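Local coordinates for protein double Glycine Motif Protease domain from AMS/PCAT Transporter (Lachnospiraceae bacterium C6A11, PDB 6MPZ) that probably cleaves the leader peptide from exported peptides at a double-glycine motif, acting as the C39-family protease domain of an AMS/PCAT transporter, at residues Pro8-Ala14 and Gly89-Cys93; Val35-Lys41 and Asn70-Glu74; Gln47-Cys52 and Ala67-Tyr71. All coordinates share one frame; numbering follows the deposited sequence.

Overall arrangement
In this papain-like C39 peptidase domain, contact 1 fastens the N-terminal segment to the loop entering the inner strand 93-97, while contacts 2 and 3 join helices to one another and to the turn before edge strand 74-79. Both are nested inside the chain loop that contact 1 closes. Contact 2 packs the end of helix 27-38 against the turn after helix 61-70; contact 3 joins helix 45-52 to the end of that same helix, so the two share N70 and Y71. Their centres lie about 10 Å apart. Contacts 1 and 3, about 22 Å apart, do not touch, but contacts 1 and 2, about 15 Å apart, meet through Y38 and Y39, which link the N-terminal segment to the packed helices.

Contact 1. Residues Pro8-Ala14 and Gly89-Cys93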
# COMPACT_ATOMS: atom_id res chain seq x y z
N PRO A 8 2.99 -10.38 -8.43
CA PRO A 8 3.22 -8.95 -8.55
C PRO A 8 3.80 -8.60 -9.92
O PRO A 8 4.45 -9.41 -10.55
CB PRO A 8 4.23 -8.64 -7.43
CG PRO A 8 4.49 -9.90 -6.69
CD PRO A 8 3.94 -11.02 -7.50
N VAL A 9 3.52 -7.38 -10.36
CA VAL A 9 4.05 -6.83 -11.56
C VAL A 9 5.33 -6.10 -11.21
O VAL A 9 5.37 -5.28 -10.28
CB VAL A 9 3.02 -5.83 -12.16
CG1 VAL A 9 3.61 -4.93 -13.24
CG2 VAL A 9 1.83 -6.64 -12.69
N THR A 10 6.38 -6.37 -11.97
CA THR A 10 7.64 -5.64 -11.84
C THR A 10 7.91 -4.69 -12.99
O THR A 10 8.88 -3.95 -12.91
CB THR A 10 8.81 -6.61 -11.80
OG1 THR A 10 9.12 -7.01 -13.12
CG2 THR A 10 8.47 -7.86 -10.98
N ARG A 11 7.10 -4.72 -14.06
CA ARG A 11 7.41 -4.00 -15.32
C ARG A 11 6.52 -2.78 -15.55
O ARG A 11 7.02 -1.66 -15.53
CB ARG A 11 7.34 -4.94 -16.51
CG ARG A 11 8.51 -4.74 -17.50
CD ARG A 11 9.47 -5.91 -17.70
NE ARG A 11 10.79 -5.75 -17.06
CZ ARG A 11 11.79 -6.63 -17.13
NH1 ARG A 11 11.69 -7.75 -17.83
NH2 ARG A 11 12.93 -6.37 -16.48
N GLY A 12 5.24 -2.98 -15.79
CA GLY A 12 4.36 -1.85 -16.12
C GLY A 12 3.52 -1.50 -14.92
O GLY A 12 4.05 -1.26 -13.88
N ARG A 13 2.20 -1.53 -15.08
CA ARG A 13 1.27 -1.18 -14.03
C ARG A 13 0.38 -2.38 -13.72
O ARG A 13 0.08 -3.19 -14.59
CB ARG A 13 0.44 0.02 -14.45
CG ARG A 13 1.29 1.25 -14.69
CD ARG A 13 0.50 2.39 -15.33
NE ARG A 13 0.14 2.10 -16.71
CZ ARG A 13 -0.88 2.65 -17.38
NH1 ARG A 13 -1.68 3.58 -16.82
NH2 ARG A 13 -1.10 2.28 -18.64
N ALA A 14 -0.01 -2.49 -12.45
CA ALA A 14 -0.95 -3.53 -11.98
C ALA A 14 -2.37 -3.00 -12.16
O ALA A 14 -2.64 -1.80 -11.91
CB ALA A 14 -0.71 -3.86 -10.52
N GLY A 89 10.71 -1.38 -7.00
CA GLY A 89 9.37 -1.67 -6.50
C GLY A 89 8.66 -2.79 -7.24
O GLY A 89 8.99 -3.05 -8.37
N THR A 90 7.68 -3.44 -6.62
CA THR A 90 6.78 -4.33 -7.30
C THR A 90 5.38 -3.88 -6.96
O THR A 90 5.16 -3.26 -5.91
CB THR A 90 7.02 -5.78 -6.86
OG1 THR A 90 6.55 -5.97 -5.51
CG2 THR A 90 8.49 -6.07 -6.94
N PHE A 91 4.43 -4.19 -7.86
CA PHE A 91 3.09 -3.60 -7.83
C PHE A 91 1.99 -4.66 -7.84
O PHE A 91 2.14 -5.70 -8.48
CB PHE A 91 2.93 -2.59 -8.96
CG PHE A 91 4.13 -1.68 -9.09
CD1 PHE A 91 4.35 -0.70 -8.16
CD2 PHE A 91 5.08 -1.86 -10.11
CE1 PHE A 91 5.49 0.13 -8.24
CE2 PHE A 91 6.21 -1.06 -10.19
CZ PHE A 91 6.42 -0.05 -9.25
N PRO A 92 0.90 -4.43 -7.10
CA PRO A 92 0.68 -3.22 -6.29
C PRO A 92 1.49 -3.27 -4.98
O PRO A 92 1.91 -4.35 -4.53
CB PRO A 92 -0.82 -3.30 -5.98
CG PRO A 92 -1.04 -4.78 -5.83
CD PRO A 92 -0.19 -5.41 -6.90
N CYS A 93 1.71 -2.12 -4.41
CA CYS A 93 2.36 -1.97 -3.09
C CYS A 93 1.63 -0.82 -2.40
O CYS A 93 0.94 0.00 -3.07
CB CYS A 93 3.88 -1.65 -3.21
SG CYS A 93 4.30 -0.12 -4.14
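V9 and F91 form a single antiparallel bridge, a hydrogen-bonded pair that fastens the N-terminal segment of this C39 peptidase domain to the loop leading into strand 93-97. Both backbone groups of V9 are used: its N donates to F91 O at 2.9 Å, nearly straight at 165°, and its O accepts from F91 N at 2.8 Å. In each bond the donor lies in the carbonyl plane. Weaker CA-H...O contacts flank the pair, from P8 CA to F91 O (3.4 Å) and from T90 CA to V9 O. Each bridging carbonyl oxygen therefore meets one N-H and one polarised C-H.

Beyond the bridge the loop arches over F91. The F91 ring stays near the bridge because CG lies beside the backbone N (chi1 -44°), and CD2 comes within 3.4 Å of V9 O. A14 suits the tight place where the loop returns: its single methyl carbon, CB, fits 4.0 Å from CD of P92, the proline following a cis peptide bond. A14 also bonds through its backbone to K106 of strand 101-109. By contrast, G12 O is buried without a polar partner, 4.0 Å from F91 CD2.

Contact 2. Residues Val35-Lys41 and Asn70-Glu74; sequences VLAYYKK and NYGLE
L73 packs its two methyl groups on V35, L36 and Y39, at the apolar centre of the contact. CD1 reaches the end of helix 27-38, lying 4.1 Å from L36 CD2 and a little farther from V35 CG1. CD2 sits over one face of the Y39 ring, a CH-pi contact 4.1 Å from the ring centroid and 21° off its normal. Y38 CD2 covers the opposite face, so the ring is held between an aromatic carbon and a methyl group, while V35 CG1 lies in plane at its edge. A branched leucine suits this place because its two methyls can meet aliphatic and aromatic surfaces at once.

Beside this centre, L36 and Y71 cross at about a right angle. Both branches of the leucine touch: L36 CD1 lies 3.6 Å from Y71 CD2 and close to CE2, and L36 CD2 lies 3.8 Å from Y71 CB.

At the polar edge K41 slides past L73 in the opposite direction, its CE 3.7 Å from L73 CD2. A bend at the last torsion (chi4 -66°) carries NZ to Y71 O, where it makes a weak hydrogen bond of 3.3 Å. The long lysine thus lends its methylenes to the apolar cluster and its ammonium group to that edge, while the hydroxyl of Y71 is bonded to D51.

Both segments leave helices through Schellman motifs, with K40 and G72 as the positive-phi residues. Outside them, F141 of strand 137-142 touches V35, V48 of helix 45-52 packs on L36 and Y71, and E74 begins strand 74-79 by backbone pairing with K142.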
# COMPACT_ATOMS: atom_id res chain seq x y z
N VAL A 35 -5.19 -4.39 -2.30
CA VAL A 35 -4.11 -5.39 -2.51
C VAL A 35 -4.65 -6.83 -2.42
O VAL A 35 -4.33 -7.66 -3.27
CB VAL A 35 -2.87 -5.22 -1.57
CG1 VAL A 35 -1.86 -6.34 -1.79
CG2 VAL A 35 -2.17 -3.91 -1.82
N LEU A 36 -5.46 -7.11 -1.41
CA LEU A 36 -6.15 -8.39 -1.29
C LEU A 36 -7.01 -8.76 -2.51
O LEU A 36 -6.97 -9.89 -3.00
CB LEU A 36 -7.00 -8.40 -0.01
CG LEU A 36 -6.14 -8.46 1.28
CD1 LEU A 36 -6.97 -8.08 2.52
CD2 LEU A 36 -5.48 -9.85 1.45
N ALA A 37 -7.75 -7.77 -3.03
CA ALA A 37 -8.59 -7.93 -4.21
C ALA A 37 -7.77 -8.23 -5.47
O ALA A 37 -8.21 -9.01 -6.29
CB ALA A 37 -9.47 -6.70 -4.40
N TYR A 38 -6.57 -7.64 -5.60
CA TYR A 38 -5.65 -7.94 -6.72
C TYR A 38 -5.28 -9.43 -6.72
O TYR A 38 -5.21 -10.05 -7.80
CB TYR A 38 -4.38 -7.07 -6.65
CG TYR A 38 -3.30 -7.40 -7.67
CD1 TYR A 38 -3.34 -6.86 -8.97
CD2 TYR A 38 -2.27 -8.28 -7.37
CE1 TYR A 38 -2.34 -7.16 -9.92
CE2 TYR A 38 -1.27 -8.61 -8.31
CZ TYR A 38 -1.31 -8.08 -9.57
OH TYR A 38 -0.29 -8.40 -10.44
N TYR A 39 -5.05 -10.00 -5.54
CA TYR A 39 -4.70 -11.44 -5.41
C TYR A 39 -5.94 -12.33 -5.26
O TYR A 39 -5.80 -13.54 -5.06
CB TYR A 39 -3.74 -11.65 -4.23
CG TYR A 39 -2.38 -11.05 -4.47
CD1 TYR A 39 -1.46 -11.69 -5.29
CD2 TYR A 39 -2.00 -9.83 -3.87
CE1 TYR A 39 -0.19 -11.14 -5.52
CE2 TYR A 39 -0.76 -9.27 -4.10
CZ TYR A 39 0.16 -9.93 -4.93
OH TYR A 39 1.40 -9.40 -5.19
N LYS A 40 -7.13 -11.73 -5.38
CA LYS A 40 -8.41 -12.41 -5.22
C LYS A 40 -8.56 -13.09 -3.85
O LYS A 40 -9.13 -14.16 -3.76
CB LYS A 40 -8.67 -13.38 -6.40
CG LYS A 40 -8.95 -12.63 -7.72
CD LYS A 40 -8.52 -13.31 -8.99
CE LYS A 40 -9.38 -14.46 -9.40
NZ LYS A 40 -9.29 -14.60 -10.88
N LYS A 41 -8.04 -12.45 -2.80
CA LYS A 41 -8.27 -12.89 -1.41
C LYS A 41 -9.43 -12.10 -0.89
O LYS A 41 -9.32 -10.91 -0.63
CB LYS A 41 -7.03 -12.73 -0.54
CG LYS A 41 -5.98 -13.78 -0.90
CD LYS A 41 -4.62 -13.38 -0.35
CE LYS A 41 -3.52 -14.34 -0.80
NZ LYS A 41 -3.77 -15.69 -0.20
N ASN A 70 -1.39 -12.70 7.97
CA ASN A 70 -2.43 -13.63 8.38
C ASN A 70 -3.36 -14.02 7.23
O ASN A 70 -3.91 -15.12 7.22
CB ASN A 70 -3.25 -13.09 9.56
CG ASN A 70 -2.50 -13.19 10.89
OD1 ASN A 70 -2.61 -12.30 11.73
ND2 ASN A 70 -1.73 -14.27 11.10
N TYR A 71 -3.52 -13.14 6.24
CA TYR A 71 -4.28 -13.48 5.02
C TYR A 71 -3.47 -14.22 3.95
O TYR A 71 -3.93 -14.36 2.82
CB TYR A 71 -4.88 -12.22 4.38
CG TYR A 71 -5.78 -11.39 5.27
CD1 TYR A 71 -6.76 -11.98 6.08
CD2 TYR A 71 -5.68 -9.99 5.24
CE1 TYR A 71 -7.59 -11.20 6.87
CE2 TYR A 71 -6.51 -9.20 6.02
CZ TYR A 71 -7.47 -9.80 6.83
OH TYR A 71 -8.28 -8.97 7.58
N GLY A 72 -2.26 -14.67 4.27
CA GLY A 72 -1.48 -15.54 3.37
C GLY A 72 -0.49 -14.86 2.44
O GLY A 72 0.17 -15.52 1.65
N LEU A 73 -0.35 -13.54 2.54
CA LEU A 73 0.65 -12.81 1.77
C LEU A 73 1.94 -12.68 2.56
O LEU A 73 1.94 -12.43 3.76
CB LEU A 73 0.12 -11.41 1.42
CG LEU A 73 -1.11 -11.33 0.52
CD1 LEU A 73 -1.54 -9.88 0.40
CD2 LEU A 73 -0.79 -11.90 -0.84
N GLU A 74 3.06 -12.83 1.87
CA GLU A 74 4.33 -12.43 2.43
C GLU A 74 4.36 -10.90 2.32
O GLU A 74 3.96 -10.33 1.29
CB GLU A 74 5.48 -13.06 1.67
CG GLU A 74 6.78 -12.97 2.42
CD GLU A 74 7.98 -12.79 1.52
OE1 GLU A 74 8.16 -13.59 0.58
OE2 GLU A 74 8.72 -11.82 1.78

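Contact 3. Residues Gln47-Cys52 and Ala67-Tyr71; sequences QVRVDC and AARNY
The hydroxyl of Y71 donates a hydrogen bond to D51 OD2, joining the end of helix 61-70 to helix 45-52. The modelled length from OH to OD2 is 2.4 Å, very short for such a bond, and its exact value is doubtful. The carboxylate and ring planes stand 43° apart. Tyrosine suits the place because its long, rigid ring carries a donor from one helix to the other. At the same end V48 CA lies 3.6 Å from Y71 OH.

Where the backbones come closest, D51 and A67 have their CA atoms 5.6 Å apart. The small side chain of A67 permits this: its CB rests 3.6 Å from D51 O and 4.0 Å from D51 CB. C52 adds an apolar touch, SG to A67 CB at 4.2 Å.

A second shell steadies the carboxylate. One turn earlier on its own helix, Q47 donates from NE2 to D51 OD1 (3.1 Å), meeting the oxygen on its syn side, 32° out of the carboxylate plane. Q47 thus gives OD1 a partner of its own, which should limit turning of the carboxylate. The first torsion of D51 (chi1 -62°) lays CG beside the backbone N and projects the carboxylate toward Y71 and Q47 alike.

Helix 27-38 packs against both helices of the contact: its L32 touches C52 on helix 45-52 and A68 on helix 61-70. V43, in the loop between helices 27-38 and 45-52, packs on V48 and Y71, so three successive helices converge here.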
# COMPACT_ATOMS: atom_id res chain seq x y z
N GLN A 47 -13.87 -6.64 8.17
CA GLN A 47 -12.87 -7.48 8.81
C GLN A 47 -11.46 -6.87 8.66
O GLN A 47 -10.68 -6.86 9.62
CB GLN A 47 -12.94 -8.91 8.21
CG GLN A 47 -12.12 -9.94 8.99
CD GLN A 47 -12.65 -10.18 10.38
OE1 GLN A 47 -13.82 -10.55 10.52
NE2 GLN A 47 -11.81 -9.97 11.44
N VAL A 48 -11.15 -6.32 7.48
CA VAL A 48 -9.84 -5.73 7.21
C VAL A 48 -9.57 -4.54 8.16
O VAL A 48 -8.45 -4.38 8.67
CB VAL A 48 -9.68 -5.28 5.73
CG1 VAL A 48 -8.30 -4.66 5.49
CG2 VAL A 48 -9.92 -6.43 4.74
N ARG A 49 -10.58 -3.71 8.39
CA ARG A 49 -10.44 -2.54 9.27
C ARG A 49 -10.00 -2.99 10.65
O ARG A 49 -9.07 -2.47 11.23
CB ARG A 49 -11.76 -1.83 9.49
CG ARG A 49 -12.34 -1.05 8.35
CD ARG A 49 -13.54 -0.26 8.85
NE ARG A 49 -14.39 0.14 7.75
CZ ARG A 49 -15.65 -0.24 7.53
NH1 ARG A 49 -16.31 -1.06 8.34
NH2 ARG A 49 -16.26 0.26 6.45
N VAL A 50 -10.72 -3.98 11.15
CA VAL A 50 -10.49 -4.50 12.49
C VAL A 50 -9.15 -5.21 12.58
O VAL A 50 -8.46 -5.06 13.57
CB VAL A 50 -11.71 -5.39 12.91
CG1 VAL A 50 -11.31 -6.67 13.59
CG2 VAL A 50 -12.65 -4.54 13.74
N ASP A 51 -8.78 -5.96 11.55
CA ASP A 51 -7.48 -6.65 11.54
C ASP A 51 -6.31 -5.69 11.35
O ASP A 51 -5.24 -5.97 11.82
CB ASP A 51 -7.42 -7.74 10.49
CG ASP A 51 -8.44 -8.84 10.73
OD1 ASP A 51 -8.96 -8.94 11.84
OD2 ASP A 51 -8.71 -9.62 9.82
N CYS A 52 -6.53 -4.53 10.72
CA CYS A 52 -5.48 -3.52 10.62
C CYS A 52 -5.37 -2.68 11.88
O CYS A 52 -4.44 -1.89 12.02
CB CYS A 52 -5.74 -2.60 9.42
SG CYS A 52 -5.34 -3.42 7.85
N ALA A 67 -1.57 -7.97 9.41
CA ALA A 67 -2.87 -8.39 8.87
C ALA A 67 -2.69 -9.05 7.49
O ALA A 67 -3.27 -10.10 7.24
CB ALA A 67 -3.83 -7.19 8.78
N ALA A 68 -1.83 -8.49 6.63
CA ALA A 68 -1.57 -9.06 5.31
C ALA A 68 -1.00 -10.49 5.43
O ALA A 68 -1.37 -11.39 4.66
CB ALA A 68 -0.60 -8.18 4.54
N ARG A 69 -0.12 -10.68 6.40
CA ARG A 69 0.53 -11.99 6.64
C ARG A 69 -0.44 -13.05 7.09
O ARG A 69 -0.33 -14.18 6.65
CB ARG A 69 1.66 -11.88 7.67
CG ARG A 69 2.91 -11.24 7.12
CD ARG A 69 4.03 -11.23 8.18
NE ARG A 69 5.05 -10.22 7.85
CZ ARG A 69 5.39 -9.16 8.58
NH1 ARG A 69 4.84 -8.91 9.75
NH2 ARG A 69 6.35 -8.35 8.14
N ASN A 70 -1.39 -12.70 7.97
CA ASN A 70 -2.43 -13.63 8.38
C ASN A 70 -3.36 -14.02 7.23
O ASN A 70 -3.91 -15.12 7.22
CB ASN A 70 -3.25 -13.09 9.56
CG ASN A 70 -2.50 -13.19 10.89
OD1 ASN A 70 -2.61 -12.30 11.73
ND2 ASN A 70 -1.73 -14.27 11.10
N TYR A 71 -3.52 -13.14 6.24
CA TYR A 71 -4.28 -13.48 5.02
C TYR A 71 -3.47 -14.22 3.95
O TYR A 71 -3.93 -14.36 2.82
CB TYR A 71 -4.88 -12.22 4.38
CG TYR A 71 -5.78 -11.39 5.27
CD1 TYR A 71 -6.76 -11.98 6.08
CD2 TYR A 71 -5.68 -9.99 5.24
CE1 TYR A 71 -7.59 -11.20 6.87
CE2 TYR A 71 -6.51 -9.20 6.02
CZ TYR A 71 -7.47 -9.80 6.83
OH TYR A 71 -8.28 -8.97 7.58